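Side-chain contacts in mitogen-activated protein kinase, putative (Map kinase-like protein) (PDB 3PG1), which probably acts as an ATP-dependent serine/threonine kinase of the MAP kinase family, transferring phosphate to hydroxyl groups of protein substrates: residues A[203-208]-A[240-245]; A[258-263]-A[304-309]; A[280-285]-A[295-300]. All coordinates share one frame; numbering follows the deposited sequence. Where two conformers were deposited one is given.

Contact 1 of 3, residues A[203-208]-A[240-245]; sequences ELVMQF and YNQLNK
Val205 lays its CG1 methyl over the branch point of Leu243, with CG1 3.9 Å from Leu243 CG and 4.0 Å from Leu243 CD2. The two side chains run alongside each other, pointing opposite ways. Val205 CG1 lies anti to the backbone N (chi1 173°), which brings it to Leu243, while CG2 reaches CG of the preceding residue of helix 239-250, Gln242, at 4.3 Å. The other methyl of the leucine meets Met206: Leu243 CD1 is 4.1 Å from Met206 CG, and these two chains are nearly perpendicular. The contact is wholly apolar, with no hydrogen bond between the segments. Gln242 gives it only its aliphatic part; its amide is engaged elsewhere, NE2 donating to Phe234 O and OE1 accepting weakly from Gly236 N. Met206 touches Leu243 just where helix 202-205 stops. There Phe208 N bonds Glu203 O at 2.9 Å and Gln207 N bonds Leu204 O at 3.0 Å, with Gln207 at positive phi, a Schellman motif. This turn carries the chain away from helix 239-250 directly after the two residues that touch it. Glu203 is the glutamate of the Ala-Pro-Glu sequence that closes the activation segment of protein kinases, and its OE1 forms the family's familiar salt bridge with Arg308 NH1. The arrangement is therefore that of the kinase C-lobe, where the short helix at the end of the activation segment packs on helix G.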
loop_
_atom_site.group_PDB
_atom_site.type_symbol
_atom_site.label_atom_id
_atom_site.label_comp_id
_atom_site.label_asym_id
_atom_site.label_seq_id
_atom_site.Cartn_x
_atom_site.Cartn_y
_atom_site.Cartn_z
ATOM N N GLU A 203 -17.531 1.340 -2.142
ATOM C CA GLU A 203 -17.464 2.674 -2.763
ATOM C C GLU A 203 -16.394 2.785 -3.874
ATOM O O GLU A 203 -16.611 3.549 -4.802
ATOM C CB GLU A 203 -17.337 3.823 -1.700
ATOM C CG GLU A 203 -16.086 3.749 -0.805
ATOM C CD GLU A 203 -16.153 2.923 0.474
ATOM O OE1 GLU A 203 -15.405 3.273 1.412
ATOM O OE2 GLU A 203 -16.912 1.926 0.542
ATOM N N LEU A 204 -15.268 2.011 -3.823
ATOM C CA LEU A 204 -14.306 2.058 -4.956
ATOM C C LEU A 204 -14.819 1.207 -6.105
ATOM O O LEU A 204 -14.620 1.561 -7.268
ATOM C CB LEU A 204 -12.896 1.585 -4.556
ATOM C CG LEU A 204 -12.144 2.488 -3.515
ATOM C CD1 LEU A 204 -10.800 1.929 -3.243
ATOM C CD2 LEU A 204 -11.947 3.946 -4.061
ATOM N N VAL A 205 -15.500 0.076 -5.798
ATOM C CA VAL A 205 -16.059 -0.782 -6.878
ATOM C C VAL A 205 -17.114 0.076 -7.624
ATOM O O VAL A 205 -17.267 -0.047 -8.840
ATOM C CB VAL A 205 -16.702 -2.097 -6.296
ATOM C CG1 VAL A 205 -17.430 -2.900 -7.399
ATOM C CG2 VAL A 205 -15.647 -2.974 -5.562
ATOM N N MET A 206 -17.859 0.927 -6.867
ATOM C CA MET A 206 -18.883 1.815 -7.443
ATOM C C MET A 206 -18.314 3.165 -7.909
ATOM O O MET A 206 -19.073 4.099 -8.191
ATOM C CB MET A 206 -20.072 1.958 -6.503
ATOM C CG MET A 206 -20.739 0.610 -6.183
ATOM S SD MET A 206 -22.235 0.808 -5.193
ATOM C CE MET A 206 -21.542 1.460 -3.631
ATOM N N GLN A 207 -16.979 3.250 -8.022
ATOM C CA GLN A 207 -16.266 4.403 -8.598
ATOM C C GLN A 207 -16.648 5.750 -7.992
ATOM O O GLN A 207 -16.662 6.757 -8.699
ATOM C CB GLN A 207 -16.482 4.431 -10.156
ATOM C CG GLN A 207 -16.048 3.154 -10.856
ATOM C CD GLN A 207 -16.699 2.917 -12.212
ATOM O OE1 GLN A 207 -17.730 3.523 -12.600
ATOM N NE2 GLN A 207 -16.117 1.981 -12.942
ATOM N N PHE A 208 -16.969 5.775 -6.691
ATOM C CA PHE A 208 -17.298 7.022 -5.999
ATOM C C PHE A 208 -16.056 7.922 -5.883
ATOM O O PHE A 208 -15.002 7.510 -5.393
ATOM C CB PHE A 208 -17.876 6.726 -4.618
ATOM C CG PHE A 208 -18.368 7.923 -3.846
ATOM C CD1 PHE A 208 -19.341 8.766 -4.379
ATOM C CD2 PHE A 208 -17.944 8.147 -2.541
ATOM C CE1 PHE A 208 -19.850 9.844 -3.631
ATOM C CE2 PHE A 208 -18.433 9.251 -1.807
ATOM C CZ PHE A 208 -19.366 10.096 -2.369
ATOM N N TYR A 240 -20.662 -6.681 -11.162
ATOM C CA TYR A 240 -21.858 -7.223 -10.503
ATOM C C TYR A 240 -21.590 -8.392 -9.581
ATOM O O TYR A 240 -22.185 -8.471 -8.502
ATOM C CB TYR A 240 -22.942 -7.619 -11.517
ATOM C CG TYR A 240 -23.469 -6.478 -12.359
ATOM C CD1 TYR A 240 -24.309 -5.512 -11.810
ATOM C CD2 TYR A 240 -23.166 -6.385 -13.715
ATOM C CE1 TYR A 240 -24.828 -4.482 -12.588
ATOM C CE2 TYR A 240 -23.665 -5.347 -14.496
ATOM C CZ TYR A 240 -24.497 -4.397 -13.928
ATOM O OH TYR A 240 -25.053 -3.411 -14.701
ATOM N N ASN A 241 -20.735 -9.323 -10.016
ATOM C CA ASN A 241 -20.499 -10.511 -9.236
ATOM C C ASN A 241 -19.623 -10.271 -8.021
ATOM O O ASN A 241 -19.727 -11.015 -7.051
ATOM C CB ASN A 241 -20.179 -11.746 -10.087
ATOM C CG ASN A 241 -18.743 -11.869 -10.569
ATOM O OD1 ASN A 241 -17.817 -11.538 -9.866
ATOM N ND2 ASN A 241 -18.534 -12.382 -11.782
ATOM N N GLN A 242 -18.815 -9.194 -8.050
ATOM C CA GLN A 242 -17.996 -8.766 -6.907
ATOM C C GLN A 242 -18.960 -8.174 -5.870
ATOM O O GLN A 242 -18.916 -8.522 -4.685
ATOM C CB GLN A 242 -16.962 -7.681 -7.338
ATOM C CG GLN A 242 -16.044 -7.187 -6.156
ATOM C CD GLN A 242 -15.053 -8.253 -5.697
ATOM O OE1 GLN A 242 -14.649 -9.118 -6.456
ATOM N NE2 GLN A 242 -14.595 -8.191 -4.462
ATOM N N LEU A 243 -19.853 -7.306 -6.315
ATOM C CA LEU A 243 -20.861 -6.726 -5.399
ATOM C C LEU A 243 -21.797 -7.789 -4.847
ATOM O O LEU A 243 -22.153 -7.720 -3.665
ATOM C CB LEU A 243 -21.654 -5.591 -6.049
ATOM C CG LEU A 243 -20.867 -4.255 -6.206
ATOM C CD1 LEU A 243 -21.650 -3.255 -7.046
ATOM C CD2 LEU A 243 -20.441 -3.627 -4.792
ATOM N N ASN A 244 -22.151 -8.792 -5.674
ATOM C CA ASN A 244 -22.984 -9.886 -5.210
ATOM C C ASN A 244 -22.281 -10.702 -4.124
ATOM O O ASN A 244 -22.901 -11.020 -3.123
ATOM C CB ASN A 244 -23.434 -10.790 -6.373
ATOM C CG ASN A 244 -24.416 -11.832 -5.909
ATOM O OD1 ASN A 244 -25.584 -11.535 -5.669
ATOM N ND2 ASN A 244 -23.983 -13.073 -5.809
ATOM N N LYS A 245 -21.004 -11.049 -4.321
ATOM C CA LYS A 245 -20.224 -11.785 -3.323
ATOM C C LYS A 245 -20.147 -11.033 -2.003
ATOM O O LYS A 245 -20.199 -11.645 -0.939
ATOM C CB LYS A 245 -18.815 -12.079 -3.865
ATOM C CG LYS A 245 -18.888 -13.301 -4.818
ATOM C CD LYS A 245 -17.632 -13.462 -5.638
ATOM C CE LYS A 245 -17.823 -14.508 -6.714
ATOM N NZ LYS A 245 -18.614 -13.972 -7.861
#

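Contact 2 of 3, residues A[258-263]-A[304-309]; sequences VVMFSS and NPQRRI
Phe261 turns one ring face to Pro305, whose CD sits 3.8 Å from the ring centroid and only 5° off the ring normal, a CH-pi contact over the middle of the ring. The Asn304 side chain runs nearly perpendicular to that of Phe261 at the far end of the ring: its CB is 3.6 Å from Phe261 CZ, and the amide and ring planes lie 29° apart. Phe261 was modelled in two conformers, and this account holds for one. The Asn304 amide is fixed at both ends. OD1 accepts Gln306 N at 2.9 Å in an Asx turn, the donor standing above the carbonyl plane, while ND2 gives a bond of 3.0 Å to Gln306 OE1. The second bond also holds the Gln306 amide. The extended Met260 side chain lies crosswise to that of Gln306, SD 3.8 Å from Gln306 NE2. Arg307 NH2 adds a salt bridge to Asp257 OD2 of helix 255-260. This helix lies between helices 239-250 and 291-300 in the chain; the contact rests its end on the loop leading to helix 311-315, with Phe261 also touching Glu203 of helix 202-205 and Pro305 touching Leu214 of helix 214-229.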
loop_
_atom_site.group_PDB
_atom_site.type_symbol
_atom_site.label_atom_id
_atom_site.label_comp_id
_atom_site.label_asym_id
_atom_site.label_seq_id
_atom_site.Cartn_x
_atom_site.Cartn_y
_atom_site.Cartn_z
ATOM N N VAL A 258 -26.561 3.176 -1.073
ATOM C CA VAL A 258 -25.861 2.883 -2.323
ATOM C C VAL A 258 -25.713 4.164 -3.171
ATOM O O VAL A 258 -24.627 4.446 -3.683
ATOM C CB VAL A 258 -26.538 1.730 -3.090
ATOM C CG1 VAL A 258 -25.912 1.493 -4.457
ATOM C CG2 VAL A 258 -26.523 0.456 -2.267
ATOM N N VAL A 259 -26.790 4.944 -3.299
ATOM C CA VAL A 259 -26.735 6.160 -4.111
ATOM C C VAL A 259 -25.770 7.176 -3.569
ATOM O O VAL A 259 -25.087 7.803 -4.361
ATOM C CB VAL A 259 -28.085 6.738 -4.642
ATOM C CG1 VAL A 259 -29.160 5.668 -4.795
ATOM C CG2 VAL A 259 -28.571 7.918 -3.822
ATOM N N MET A 260 -25.608 7.256 -2.227
ATOM C CA MET A 260 -24.620 8.157 -1.638
ATOM C C MET A 260 -23.141 7.790 -1.925
ATOM O O MET A 260 -22.297 8.666 -1.832
ATOM C CB MET A 260 -24.744 8.220 -0.104
ATOM C CG MET A 260 -26.036 8.771 0.370
ATOM S SD MET A 260 -25.979 8.853 2.200
ATOM C CE MET A 260 -27.504 9.433 2.456
ATOM N N PHE A 261 -22.815 6.522 -2.159
ATOM C CA PHE A 261 -21.401 6.237 -2.385
ATOM C C PHE A 261 -21.120 5.490 -3.699
ATOM O O PHE A 261 -20.285 4.583 -3.745
ATOM C CB PHE A 261 -20.657 5.746 -1.097
ATOM C CG PHE A 261 -21.359 4.642 -0.352
ATOM C CD1 PHE A 261 -21.129 3.308 -0.676
ATOM C CD2 PHE A 261 -22.295 4.930 0.632
ATOM C CE1 PHE A 261 -21.812 2.285 -0.021
ATOM C CE2 PHE A 261 -22.997 3.897 1.262
ATOM C CZ PHE A 261 -22.774 2.583 0.911
ATOM N N SER A 262 -21.825 5.922 -4.785
ATOM C CA SER A 262 -21.660 5.411 -6.143
ATOM C C SER A 262 -21.545 6.566 -7.097
ATOM O O SER A 262 -22.130 7.621 -6.871
ATOM C CB SER A 262 -22.818 4.503 -6.561
ATOM O OG SER A 262 -24.078 5.109 -6.338
ATOM N N SER A 263 -20.821 6.356 -8.189
ATOM C CA SER A 263 -20.768 7.352 -9.255
ATOM C C SER A 263 -22.120 7.307 -9.990
ATOM O O SER A 263 -22.799 6.278 -9.922
ATOM C CB SER A 263 -19.681 6.968 -10.248
ATOM O OG SER A 263 -20.043 5.778 -10.930
ATOM N N ASN A 304 -21.365 0.332 4.006
ATOM C CA ASN A 304 -21.387 1.790 3.963
ATOM C C ASN A 304 -20.218 2.357 4.800
ATOM O O ASN A 304 -20.209 2.144 6.016
ATOM C CB ASN A 304 -22.754 2.295 4.496
ATOM C CG ASN A 304 -22.893 3.799 4.558
ATOM O OD1 ASN A 304 -21.957 4.518 4.251
ATOM N ND2 ASN A 304 -24.097 4.319 4.878
ATOM N N PRO A 305 -19.272 3.142 4.192
ATOM C CA PRO A 305 -18.154 3.726 4.980
ATOM C C PRO A 305 -18.580 4.636 6.135
ATOM O O PRO A 305 -17.849 4.731 7.125
ATOM C CB PRO A 305 -17.378 4.543 3.930
ATOM C CG PRO A 305 -18.351 4.806 2.889
ATOM C CD PRO A 305 -19.165 3.553 2.778
ATOM N N GLN A 306 -19.772 5.252 6.058
ATOM C CA GLN A 306 -20.253 6.113 7.165
ATOM C C GLN A 306 -20.405 5.300 8.475
ATOM O O GLN A 306 -20.371 5.912 9.519
ATOM C CB GLN A 306 -21.641 6.699 6.838
ATOM C CG GLN A 306 -21.599 7.503 5.542
ATOM C CD GLN A 306 -22.921 7.962 5.051
ATOM O OE1 GLN A 306 -23.944 7.264 5.134
ATOM N NE2 GLN A 306 -22.918 9.141 4.456
ATOM N N ARG A 307 -20.588 3.949 8.412
ATOM C CA ARG A 307 -20.771 3.084 9.608
ATOM C C ARG A 307 -19.557 2.197 9.836
ATOM O O ARG A 307 -19.607 1.343 10.732
ATOM C CB ARG A 307 -21.974 2.097 9.390
ATOM C CG ARG A 307 -23.332 2.701 9.299
ATOM C CD ARG A 307 -24.437 1.664 9.059
ATOM N NE ARG A 307 -25.253 2.096 7.908
ATOM C CZ ARG A 307 -26.304 2.906 7.984
ATOM N NH1 ARG A 307 -26.760 3.308 9.162
ATOM N NH2 ARG A 307 -26.933 3.286 6.886
ATOM N N ARG A 308 -18.542 2.301 8.981
ATOM C CA ARG A 308 -17.321 1.473 9.022
ATOM C C ARG A 308 -16.376 1.931 10.149
ATOM O O ARG A 308 -16.138 3.143 10.364
ATOM C CB ARG A 308 -16.631 1.428 7.647
ATOM C CG ARG A 308 -15.614 0.247 7.503
ATOM C CD ARG A 308 -14.994 0.214 6.093
ATOM N NE ARG A 308 -16.074 0.143 5.075
ATOM C CZ ARG A 308 -16.064 0.764 3.892
ATOM N NH1 ARG A 308 -14.995 1.448 3.503
ATOM N NH2 ARG A 308 -17.096 0.642 3.060
ATOM N N ILE A 309 -15.867 0.962 10.886
ATOM C CA ILE A 309 -15.046 1.252 12.075
ATOM C C ILE A 309 -13.761 2.015 11.674
ATOM O O ILE A 309 -13.159 1.688 10.670
ATOM C CB ILE A 309 -14.765 -0.031 12.903
ATOM C CG1 ILE A 309 -14.165 0.296 14.315
ATOM C CG2 ILE A 309 -13.818 -1.013 12.121
ATOM C CD1 ILE A 309 -14.080 -0.966 15.279
#

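Contact 3 of 3, residues A[280-285]-A[295-300]; sequences RAWTAV and DLIAKM
Trp282 lies with one indole face on Ala298, the pair that carries most of this contact. Ala298 CB is 3.8 Å from the centroid of the five-membered ring and 19° off its normal, a CH-pi contact displaced toward the rim; the nearest ring atom is Trp282 NE1, 3.6 Å from Ala298 CB. The small methyl lets the flat indole come close to helix 291-300, and Ala298 CA itself is 3.9 Å from Trp282 CZ2. With chi2 at 96° the indole stands roughly across its CA-CB-CG plane, so that its six-membered part reaches the preceding residue of that helix. There Ile297 CG2 meets Trp282 CZ3 at 3.7 Å, approaching obliquely; its anti placement to the backbone N turns this methyl to the indole. The contact joins the weakly bonded helical turn 282-285 to helix 291-300, helix H of the kinase C-lobe, across a brief connection. Trp282 also touches Val249 and Val250 of helix 239-250, so the indole meets both helix 291-300 and helix 239-250, while Ile297 touches Met224 and Phe228 of helix 214-229. Facing away from Trp282, Asp295 and Lys299 form a salt bridge one turn apart: Lys299 NZ lies 2.7 Å from Asp295 OD2, on the syn side of the carboxylate, and the same oxygen is hydrogen-bonded to His317 NE2.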
loop_
_atom_site.group_PDB
_atom_site.type_symbol
_atom_site.label_atom_id
_atom_site.label_comp_id
_atom_site.label_asym_id
_atom_site.label_seq_id
_atom_site.Cartn_x
_atom_site.Cartn_y
_atom_site.Cartn_z
ATOM N N ARG A 280 -25.179 -13.137 6.219
ATOM C CA ARG A 280 -24.888 -14.519 6.619
ATOM C C ARG A 280 -24.381 -14.500 8.051
ATOM O O ARG A 280 -24.002 -13.428 8.548
ATOM C CB ARG A 280 -23.865 -15.209 5.691
ATOM C CG ARG A 280 -24.415 -15.532 4.302
ATOM C CD ARG A 280 -23.849 -16.795 3.682
ATOM N NE ARG A 280 -22.385 -16.842 3.613
ATOM C CZ ARG A 280 -21.678 -16.725 2.489
ATOM N NH1 ARG A 280 -22.287 -16.511 1.328
ATOM N NH2 ARG A 280 -20.353 -16.809 2.520
ATOM N N ALA A 281 -24.391 -15.668 8.732
ATOM C CA ALA A 281 -23.815 -15.741 10.070
ATOM C C ALA A 281 -22.305 -15.631 9.816
ATOM O O ALA A 281 -21.786 -16.250 8.877
ATOM C CB ALA A 281 -24.144 -17.079 10.738
ATOM N N TRP A 282 -21.626 -14.781 10.584
ATOM C CA TRP A 282 -20.195 -14.584 10.396
ATOM C C TRP A 282 -19.372 -15.858 10.680
ATOM O O TRP A 282 -18.409 -16.119 9.950
ATOM C CB TRP A 282 -19.711 -13.335 11.127
ATOM C CG TRP A 282 -20.046 -12.080 10.372
ATOM C CD1 TRP A 282 -21.123 -11.267 10.568
ATOM C CD2 TRP A 282 -19.343 -11.553 9.235
ATOM N NE1 TRP A 282 -21.115 -10.243 9.650
ATOM C CE2 TRP A 282 -20.011 -10.372 8.844
ATOM C CE3 TRP A 282 -18.153 -11.905 8.579
ATOM C CZ2 TRP A 282 -19.535 -9.547 7.834
ATOM C CZ3 TRP A 282 -17.670 -11.071 7.592
ATOM C CH2 TRP A 282 -18.350 -9.900 7.240
ATOM N N THR A 283 -19.857 -16.719 11.631
ATOM C CA THR A 283 -19.256 -18.025 11.982
ATOM C C THR A 283 -19.089 -18.933 10.736
ATOM O O THR A 283 -18.176 -19.739 10.685
ATOM C CB THR A 283 -20.085 -18.745 13.068
ATOM O OG1 THR A 283 -21.451 -18.799 12.653
ATOM C CG2 THR A 283 -19.999 -18.080 14.410
ATOM N N ALA A 284 -19.948 -18.757 9.727
ATOM C CA ALA A 284 -19.936 -19.498 8.469
ATOM C C ALA A 284 -18.948 -18.916 7.441
ATOM O O ALA A 284 -18.397 -19.653 6.619
ATOM C CB ALA A 284 -21.341 -19.509 7.882
ATOM N N VAL A 285 -18.771 -17.581 7.459
ATOM C CA VAL A 285 -17.875 -16.866 6.548
ATOM C C VAL A 285 -16.393 -17.077 6.962
ATOM O O VAL A 285 -15.521 -17.254 6.105
ATOM C CB VAL A 285 -18.208 -15.335 6.518
ATOM C CG1 VAL A 285 -17.391 -14.635 5.444
ATOM C CG2 VAL A 285 -19.704 -15.071 6.314
ATOM N N ASP A 295 -16.500 -10.187 15.457
ATOM C CA ASP A 295 -17.108 -8.912 15.787
ATOM C C ASP A 295 -16.299 -7.786 15.131
ATOM O O ASP A 295 -16.877 -6.923 14.482
ATOM C CB ASP A 295 -17.180 -8.720 17.306
ATOM C CG ASP A 295 -17.874 -7.420 17.659
ATOM O OD1 ASP A 295 -19.117 -7.350 17.499
ATOM O OD2 ASP A 295 -17.165 -6.429 17.946
ATOM N N LEU A 296 -14.959 -7.828 15.244
ATOM C CA LEU A 296 -14.144 -6.802 14.592
ATOM C C LEU A 296 -14.205 -6.907 13.052
ATOM O O LEU A 296 -14.436 -5.903 12.378
ATOM C CB LEU A 296 -12.687 -6.865 15.092
ATOM C CG LEU A 296 -11.696 -5.941 14.336
ATOM C CD1 LEU A 296 -12.141 -4.415 14.443
ATOM C CD2 LEU A 296 -10.251 -6.148 14.885
ATOM N N ILE A 297 -14.052 -8.111 12.495
ATOM C CA ILE A 297 -14.140 -8.291 11.029
ATOM C C ILE A 297 -15.447 -7.716 10.507
ATOM O O ILE A 297 -15.436 -7.012 9.504
ATOM C CB ILE A 297 -14.026 -9.800 10.636
ATOM C CG1 ILE A 297 -12.615 -10.310 10.881
ATOM C CG2 ILE A 297 -14.456 -10.036 9.151
ATOM C CD1 ILE A 297 -12.505 -11.888 10.863
ATOM N N ALA A 298 -16.570 -8.030 11.164
ATOM C CA ALA A 298 -17.911 -7.540 10.702
ATOM C C ALA A 298 -17.954 -5.991 10.729
ATOM O O ALA A 298 -18.542 -5.371 9.853
ATOM C CB ALA A 298 -19.004 -8.102 11.619
ATOM N N LYS A 299 -17.302 -5.382 11.710
ATOM C CA LYS A 299 -17.234 -3.899 11.788
ATOM C C LYS A 299 -16.350 -3.257 10.754
ATOM O O LYS A 299 -16.626 -2.150 10.313
ATOM C CB LYS A 299 -16.875 -3.469 13.188
ATOM C CG LYS A 299 -18.056 -3.761 14.145
ATOM C CD LYS A 299 -17.652 -3.718 15.618
ATOM C CE LYS A 299 -18.913 -4.031 16.435
ATOM N NZ LYS A 299 -18.607 -4.168 17.900
ATOM N N MET A 300 -15.267 -3.943 10.356
ATOM C CA MET A 300 -14.384 -3.442 9.289
ATOM C C MET A 300 -15.081 -3.606 7.947
ATOM O O MET A 300 -14.752 -2.894 7.011
ATOM C CB MET A 300 -13.071 -4.245 9.242
ATOM C CG MET A 300 -12.285 -4.108 10.568
ATOM S SD MET A 300 -10.899 -5.291 10.705
ATOM C CE MET A 300 -9.710 -4.433 9.896
#

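Overall arrangement
All three contacts lie in the helical lobe of the kinase, on the same side of the chain's centre. Contact 1 is the buried one and apolar, made by aliphatic carbons; contacts 2 and 3 are only partly buried, each centred on an aromatic ring with a carbon over its face, and contact 2 adds amide hydrogen bonds that run from buried Asn304 to exposed Gln306. Contacts 1 and 2 share the surroundings of helix 202-205: their centres are 11 Å apart, and Met206 O probably accepts a hydrogen bond from Ser263 N. Contact 3 is nested within the chain loop closed by contact 2 and meets it through Ile309 N and Lys299 O. Contacts 1 and 3 do not touch.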